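Local coordinates for NIF3-related protein (Bacillus cereus, PDB 2GX8) that belongs to the NIF3 family and carries a conserved dimetal-binding motif, here occupied by zinc, together with a probable regulatory domain, its biochemical activity being unestablished, at residues C[93-98]-C[111-116]; C[75-80]-C[87-92]. One frame throughout, in Å; residues are numbered along the deposited sequence.

Interaction 1 (C[93-98]-C[111-116]); sequences HPLIFN and KIIEKC. With ZN (zinc ion), chain L.
The zinc ion held by H93 NE2 at 2.2 Å, with H357 and E360 as its other protein ligands, marks one end of the loop segment 93-98; two residues further on, L95 leaves the metal behind and meets I112 and I113 of helix 108-118. One loop segment thus serves both the metal and the packing on the helix. The metal sits unevenly across the imidazole, nearer CD2 than CE1, and on the far side of the ring ND1 is hydrogen-bonded to D72, a second-shell contact that would help fix the ring's rotation.

The apolar contact is made by L95. With CG swung opposite the backbone N (chi1 170°), its two methyls part company: CD1 meets I112 CG2 at 3.9 Å, the side chains crossing at a slant, whereas CD2 comes no closer than 4.5 Å to I113 CG1. I112 offers its branch methyl here and sends the longer CG1-CD1 arm another way, against helix 75-84.

The contact therefore lays the loop that follows strand 88-91 against helix 108-118. L95 also lies against I123 of strand 122-125 and Q56 of strand 54-56, so it is shared between sheet and helix. Other subunits add to the packing: I113 packs on I103 of the second subunit and I112 on M347 of the third, while helix 75-84 flanks I112 and C116 through V78.

Interaction 2 (C[75-80]-C[87-92]); sequences EEVVDE and NVIIAH. With ZN (zinc ion), chain M.
I89 holds CG1 opposite its own carbonyl carbon (chi1 -58°) and then runs straight out to CD1 (chi2 177°), an extended arm that carries its terminal methyl from the strand to the helix. There CD1 settles beside two consecutive residues, V77 and V78. V77 places CG1 opposite its backbone N (chi1 166°) and brings that methyl to 4.5 Å from I89 CD1. V78 presents its other branch: its CG2 lies 4.4 Å from I89 CD1, and its backbone CA is equally near I89 CD1, also at 4.4 Å. The isoleucine tip therefore rests against the body of the helix as well as against side chains, and the distances describe easy van der Waals packing with no close interlock.

This is the helix-on-sheet contact of a beta-alpha-beta unit, in which strand 66-70, helix 75-84 and the parallel strand 88-91 follow one another. V77 also packs on L68 and A70 of strand 66-70, so the helix spans both strands. Alternation along strand 88-91 turns I90 to the other side of the sheet, where it meets L371 of helix 362-377.

Three residues on from I89, H92 binds the second zinc ion through NE2 at 2.2 Å, with D131 and E360 as the other protein ligands, while its ND1 is hydrogen-bonded to the backbone carbonyl of A126. The chemistry of the joint itself is apolar: helix and strand meet by shape alone, without a directional bond between them, whereas the strand's polar backbone is used by its neighbours 66-70 and 122-125.

Overall arrangement
Interactions 2 and 1 follow each other along the chain, their centres about 10 Å apart, and they meet through their helices. K115 NZ of interaction 1 makes salt bridges to both E75 OE2 and D79 OD1 of interaction 2, each at 2.9 Å, and beside these bridges K115 CG packs on V78 CG1 at 3.6 Å. The adjacent residues H92 and H93 link the contacts a second time: they serve different zinc ions, which lie only 3.3 Å apart and share E360 as a ligand. Two apolar joints thus flank the segment that supplies neighbouring histidines to the dimetal centre, probably the working site of this family.

Interaction 1 (C[93-98]-C[111-116])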
loop_
_atom_site.group_PDB
_atom_site.type_symbol
_atom_site.label_atom_id
_atom_site.label_comp_id
_atom_site.label_asym_id
_atom_site.label_seq_id
_atom_site.Cartn_x
_atom_site.Cartn_y
_atom_site.Cartn_z
ATOM N N HIS C 93 26.557 -6.306 -13.086
ATOM C CA HIS C 93 25.439 -6.774 -12.279
ATOM C C HIS C 93 25.872 -6.672 -10.831
ATOM O O HIS C 93 26.916 -7.197 -10.469
ATOM C CB HIS C 93 25.069 -8.213 -12.566
ATOM C CG HIS C 93 24.627 -8.450 -13.955
ATOM N ND1 HIS C 93 24.930 -9.602 -14.635
ATOM C CD2 HIS C 93 23.914 -7.682 -14.804
ATOM C CE1 HIS C 93 24.376 -9.561 -15.834
ATOM N NE2 HIS C 93 23.774 -8.394 -15.971
ATOM N N PRO C 94 25.072 -5.982 -10.009
ATOM C CA PRO C 94 25.366 -5.794 -8.595
ATOM C C PRO C 94 25.565 -7.135 -7.886
ATOM O O PRO C 94 24.806 -8.034 -8.113
ATOM C CB PRO C 94 24.086 -5.129 -8.053
ATOM C CG PRO C 94 23.408 -4.555 -9.213
ATOM C CD PRO C 94 23.813 -5.333 -10.416
ATOM N N LEU C 95 26.583 -7.261 -7.052
ATOM C CA LEU C 95 26.756 -8.476 -6.234
ATOM C C LEU C 95 25.674 -8.515 -5.135
ATOM O O LEU C 95 25.114 -9.560 -4.847
ATOM C CB LEU C 95 28.156 -8.544 -5.636
ATOM C CG LEU C 95 28.496 -9.606 -4.571
ATOM C CD1 LEU C 95 28.445 -11.040 -5.086
ATOM C CD2 LEU C 95 29.893 -9.285 -4.039
ATOM N N ILE C 96 25.382 -7.378 -4.523
ATOM C CA ILE C 96 24.272 -7.346 -3.593
ATOM C C ILE C 96 23.139 -6.708 -4.363
ATOM O O ILE C 96 23.262 -5.562 -4.761
ATOM C CB ILE C 96 24.539 -6.447 -2.381
ATOM C CG1 ILE C 96 25.721 -6.973 -1.573
ATOM C CG2 ILE C 96 23.293 -6.360 -1.493
ATOM C CD1 ILE C 96 26.068 -6.101 -0.394
ATOM N N PHE C 97 22.057 -7.438 -4.617
ATOM C CA PHE C 97 20.909 -6.827 -5.273
ATOM C C PHE C 97 19.803 -6.739 -4.220
ATOM O O PHE C 97 19.366 -5.656 -3.870
ATOM C CB PHE C 97 20.447 -7.560 -6.540
ATOM C CG PHE C 97 19.483 -6.736 -7.366
ATOM C CD1 PHE C 97 19.962 -5.711 -8.186
ATOM C CD2 PHE C 97 18.102 -6.931 -7.265
ATOM C CE1 PHE C 97 19.094 -4.915 -8.913
ATOM C CE2 PHE C 97 17.203 -6.136 -7.996
ATOM C CZ PHE C 97 17.700 -5.126 -8.817
ATOM N N ASN C 98 19.357 -7.881 -3.717
ATOM C CA ASN C 98 18.447 -7.898 -2.580
ATOM C C ASN C 98 19.332 -7.532 -1.370
ATOM O O ASN C 98 20.478 -7.998 -1.291
ATOM C CB ASN C 98 17.841 -9.288 -2.404
ATOM C CG ASN C 98 16.988 -9.706 -3.592
ATOM O OD1 ASN C 98 16.130 -8.941 -4.059
ATOM N ND2 ASN C 98 17.217 -10.925 -4.091
ATOM N N LYS C 111 30.197 -17.069 0.637
ATOM C CA LYS C 111 31.611 -17.325 0.413
ATOM C C LYS C 111 32.244 -16.306 -0.543
ATOM O O LYS C 111 33.446 -16.070 -0.487
ATOM C CB LYS C 111 31.804 -18.723 -0.182
ATOM C CG LYS C 111 31.693 -19.877 0.776
ATOM C CD LYS C 111 31.888 -21.160 0.008
ATOM C CE LYS C 111 32.179 -22.300 0.945
ATOM N NZ LYS C 111 31.221 -22.303 2.058
ATOM N N ILE C 112 31.450 -15.721 -1.427
ATOM C CA ILE C 112 31.961 -14.711 -2.365
ATOM C C ILE C 112 32.216 -13.435 -1.601
ATOM O O ILE C 112 33.282 -12.834 -1.716
ATOM C CB ILE C 112 30.962 -14.404 -3.513
ATOM C CG1 ILE C 112 30.727 -15.650 -4.369
ATOM C CG2 ILE C 112 31.525 -13.286 -4.406
ATOM C CD1 ILE C 112 29.611 -15.504 -5.386
ATOM N N ILE C 113 31.232 -13.032 -0.803
ATOM C CA ILE C 113 31.350 -11.833 0.046
ATOM C C ILE C 113 32.526 -11.998 1.019
ATOM O O ILE C 113 33.320 -11.073 1.229
ATOM C CB ILE C 113 30.028 -11.613 0.805
ATOM C CG1 ILE C 113 28.909 -11.317 -0.204
ATOM C CG2 ILE C 113 30.120 -10.452 1.772
ATOM C CD1 ILE C 113 27.566 -11.287 0.439
ATOM N N GLU C 114 32.637 -13.194 1.594
ATOM C CA GLU C 114 33.734 -13.531 2.537
ATOM C C GLU C 114 35.095 -13.448 1.853
ATOM O O GLU C 114 36.049 -12.886 2.401
ATOM C CB GLU C 114 33.523 -14.945 3.082
ATOM C CG GLU C 114 34.644 -15.457 3.977
ATOM C CD GLU C 114 34.422 -16.890 4.454
ATOM O OE1 GLU C 114 34.082 -17.737 3.606
ATOM O OE2 GLU C 114 34.607 -17.166 5.665
ATOM N N LYS C 115 35.190 -14.014 0.657
ATOM C CA LYS C 115 36.435 -13.981 -0.095
ATOM C C LYS C 115 36.835 -12.528 -0.413
ATOM O O LYS C 115 38.011 -12.171 -0.283
ATOM C CB LYS C 115 36.332 -14.857 -1.339
ATOM C CG LYS C 115 37.586 -14.897 -2.191
ATOM C CD LYS C 115 37.608 -16.098 -3.167
ATOM C CE LYS C 115 38.024 -17.375 -2.423
ATOM N NZ LYS C 115 38.038 -18.589 -3.278
ATOM N N CYS C 116 35.857 -11.693 -0.777
ATOM C CA CYS C 116 36.086 -10.254 -1.050
ATOM C C CYS C 116 36.523 -9.516 0.192
ATOM O O CYS C 116 37.482 -8.737 0.166
ATOM C CB CYS C 116 34.813 -9.580 -1.558
ATOM S SG CYS C 116 34.268 -10.108 -3.156
HETATM ZN ZN ZN L . 21.988 -7.543 -17.050
#

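Interaction 2 (C[75-80]-C[87-92])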
loop_
_atom_site.group_PDB
_atom_site.type_symbol
_atom_site.label_atom_id
_atom_site.label_comp_id
_atom_site.label_asym_id
_atom_site.label_seq_id
_atom_site.Cartn_x
_atom_site.Cartn_y
_atom_site.Cartn_z
ATOM N N GLU C 75 32.569 -16.452 -7.709
ATOM C CA GLU C 75 33.773 -16.697 -6.927
ATOM C C GLU C 75 35.036 -16.827 -7.809
ATOM O O GLU C 75 36.100 -16.323 -7.435
ATOM C CB GLU C 75 33.622 -17.881 -5.976
ATOM C CG GLU C 75 34.645 -17.809 -4.851
ATOM C CD GLU C 75 34.411 -18.810 -3.760
ATOM O OE1 GLU C 75 33.443 -19.588 -3.875
ATOM O OE2 GLU C 75 35.191 -18.817 -2.779
ATOM N N GLU C 76 34.887 -17.444 -8.991
ATOM C CA GLU C 76 36.000 -17.638 -9.918
ATOM C C GLU C 76 36.512 -16.297 -10.408
ATOM O O GLU C 76 37.698 -16.166 -10.705
ATOM C CB GLU C 76 35.636 -18.541 -11.104
ATOM C CG GLU C 76 35.425 -20.031 -10.800
ATOM C CD GLU C 76 34.097 -20.359 -10.088
ATOM O OE1 GLU C 76 33.159 -19.527 -10.104
ATOM O OE2 GLU C 76 33.987 -21.475 -9.515
ATOM N N VAL C 77 35.621 -15.311 -10.510
ATOM C CA VAL C 77 36.007 -13.942 -10.913
ATOM C C VAL C 77 36.846 -13.281 -9.797
ATOM O O VAL C 77 37.824 -12.570 -10.080
ATOM C CB VAL C 77 34.781 -13.053 -11.296
ATOM C CG1 VAL C 77 35.169 -11.574 -11.377
ATOM C CG2 VAL C 77 34.157 -13.511 -12.594
ATOM N N VAL C 78 36.467 -13.539 -8.537
ATOM C CA VAL C 78 37.198 -13.030 -7.378
ATOM C C VAL C 78 38.589 -13.698 -7.313
ATOM O O VAL C 78 39.583 -13.019 -7.030
ATOM C CB VAL C 78 36.397 -13.169 -6.034
ATOM C CG1 VAL C 78 37.148 -12.504 -4.896
ATOM C CG2 VAL C 78 35.033 -12.504 -6.130
ATOM N N ASP C 79 38.668 -15.006 -7.599
ATOM C CA ASP C 79 39.962 -15.704 -7.638
ATOM C C ASP C 79 40.862 -15.028 -8.670
ATOM O O ASP C 79 42.074 -14.945 -8.478
ATOM C CB ASP C 79 39.853 -17.187 -8.048
ATOM C CG ASP C 79 39.191 -18.072 -7.003
ATOM O OD1 ASP C 79 39.121 -17.708 -5.803
ATOM O OD2 ASP C 79 38.757 -19.175 -7.404
ATOM N N GLU C 80 40.259 -14.562 -9.768
ATOM C CA GLU C 80 41.001 -13.924 -10.860
ATOM C C GLU C 80 41.587 -12.583 -10.433
ATOM O O GLU C 80 42.704 -12.224 -10.808
ATOM C CB GLU C 80 40.095 -13.724 -12.065
ATOM C CG GLU C 80 40.829 -13.278 -13.319
ATOM C CD GLU C 80 39.895 -12.978 -14.471
ATOM O OE1 GLU C 80 40.315 -13.169 -15.637
ATOM O OE2 GLU C 80 38.736 -12.577 -14.207
ATOM N N ASN C 87 42.470 -4.900 -6.442
ATOM C CA ASN C 87 41.718 -4.740 -5.208
ATOM C C ASN C 87 40.430 -3.949 -5.397
ATOM O O ASN C 87 39.890 -3.397 -4.429
ATOM C CB ASN C 87 42.603 -4.165 -4.083
ATOM C CG ASN C 87 43.210 -2.833 -4.437
ATOM O OD1 ASN C 87 43.195 -2.423 -5.589
ATOM N ND2 ASN C 87 43.760 -2.147 -3.437
ATOM N N VAL C 88 39.972 -3.878 -6.652
ATOM C CA VAL C 88 38.712 -3.234 -7.024
ATOM C C VAL C 88 38.163 -3.929 -8.245
ATOM O O VAL C 88 38.849 -4.016 -9.284
ATOM C CB VAL C 88 38.820 -1.738 -7.426
ATOM C CG1 VAL C 88 37.452 -1.227 -7.892
ATOM C CG2 VAL C 88 39.345 -0.839 -6.274
ATOM N N ILE C 89 36.924 -4.405 -8.127
ATOM C CA ILE C 89 36.234 -4.997 -9.253
ATOM C C ILE C 89 35.042 -4.105 -9.660
ATOM O O ILE C 89 34.179 -3.767 -8.818
ATOM C CB ILE C 89 35.699 -6.418 -8.930
ATOM C CG1 ILE C 89 36.846 -7.351 -8.490
ATOM C CG2 ILE C 89 34.984 -6.955 -10.105
ATOM C CD1 ILE C 89 36.408 -8.800 -8.073
ATOM N N ILE C 90 35.010 -3.689 -10.923
ATOM C CA ILE C 90 33.877 -2.930 -11.409
ATOM C C ILE C 90 33.013 -3.918 -12.136
ATOM O O ILE C 90 33.397 -4.458 -13.179
ATOM C CB ILE C 90 34.274 -1.788 -12.339
ATOM C CG1 ILE C 90 35.007 -0.729 -11.561
ATOM C CG2 ILE C 90 33.026 -1.125 -12.951
ATOM C CD1 ILE C 90 35.510 0.371 -12.424
ATOM N N ALA C 91 31.831 -4.158 -11.581
ATOM C CA ALA C 91 30.904 -5.140 -12.126
ATOM C C ALA C 91 29.631 -4.510 -12.608
ATOM O O ALA C 91 29.159 -3.551 -12.000
ATOM C CB ALA C 91 30.569 -6.152 -11.062
ATOM N N HIS C 92 29.045 -5.103 -13.654
ATOM C CA HIS C 92 27.844 -4.619 -14.261
ATOM C C HIS C 92 26.617 -5.030 -13.486
ATOM O O HIS C 92 25.710 -4.214 -13.287
ATOM C CB HIS C 92 27.749 -5.158 -15.685
ATOM C CG HIS C 92 26.570 -4.657 -16.448
ATOM N ND1 HIS C 92 26.237 -3.320 -16.504
ATOM C CD2 HIS C 92 25.688 -5.297 -17.249
ATOM C CE1 HIS C 92 25.173 -3.167 -17.268
ATOM N NE2 HIS C 92 24.827 -4.349 -17.738
HETATM ZN ZN ZN M . 22.693 -4.572 -18.370
#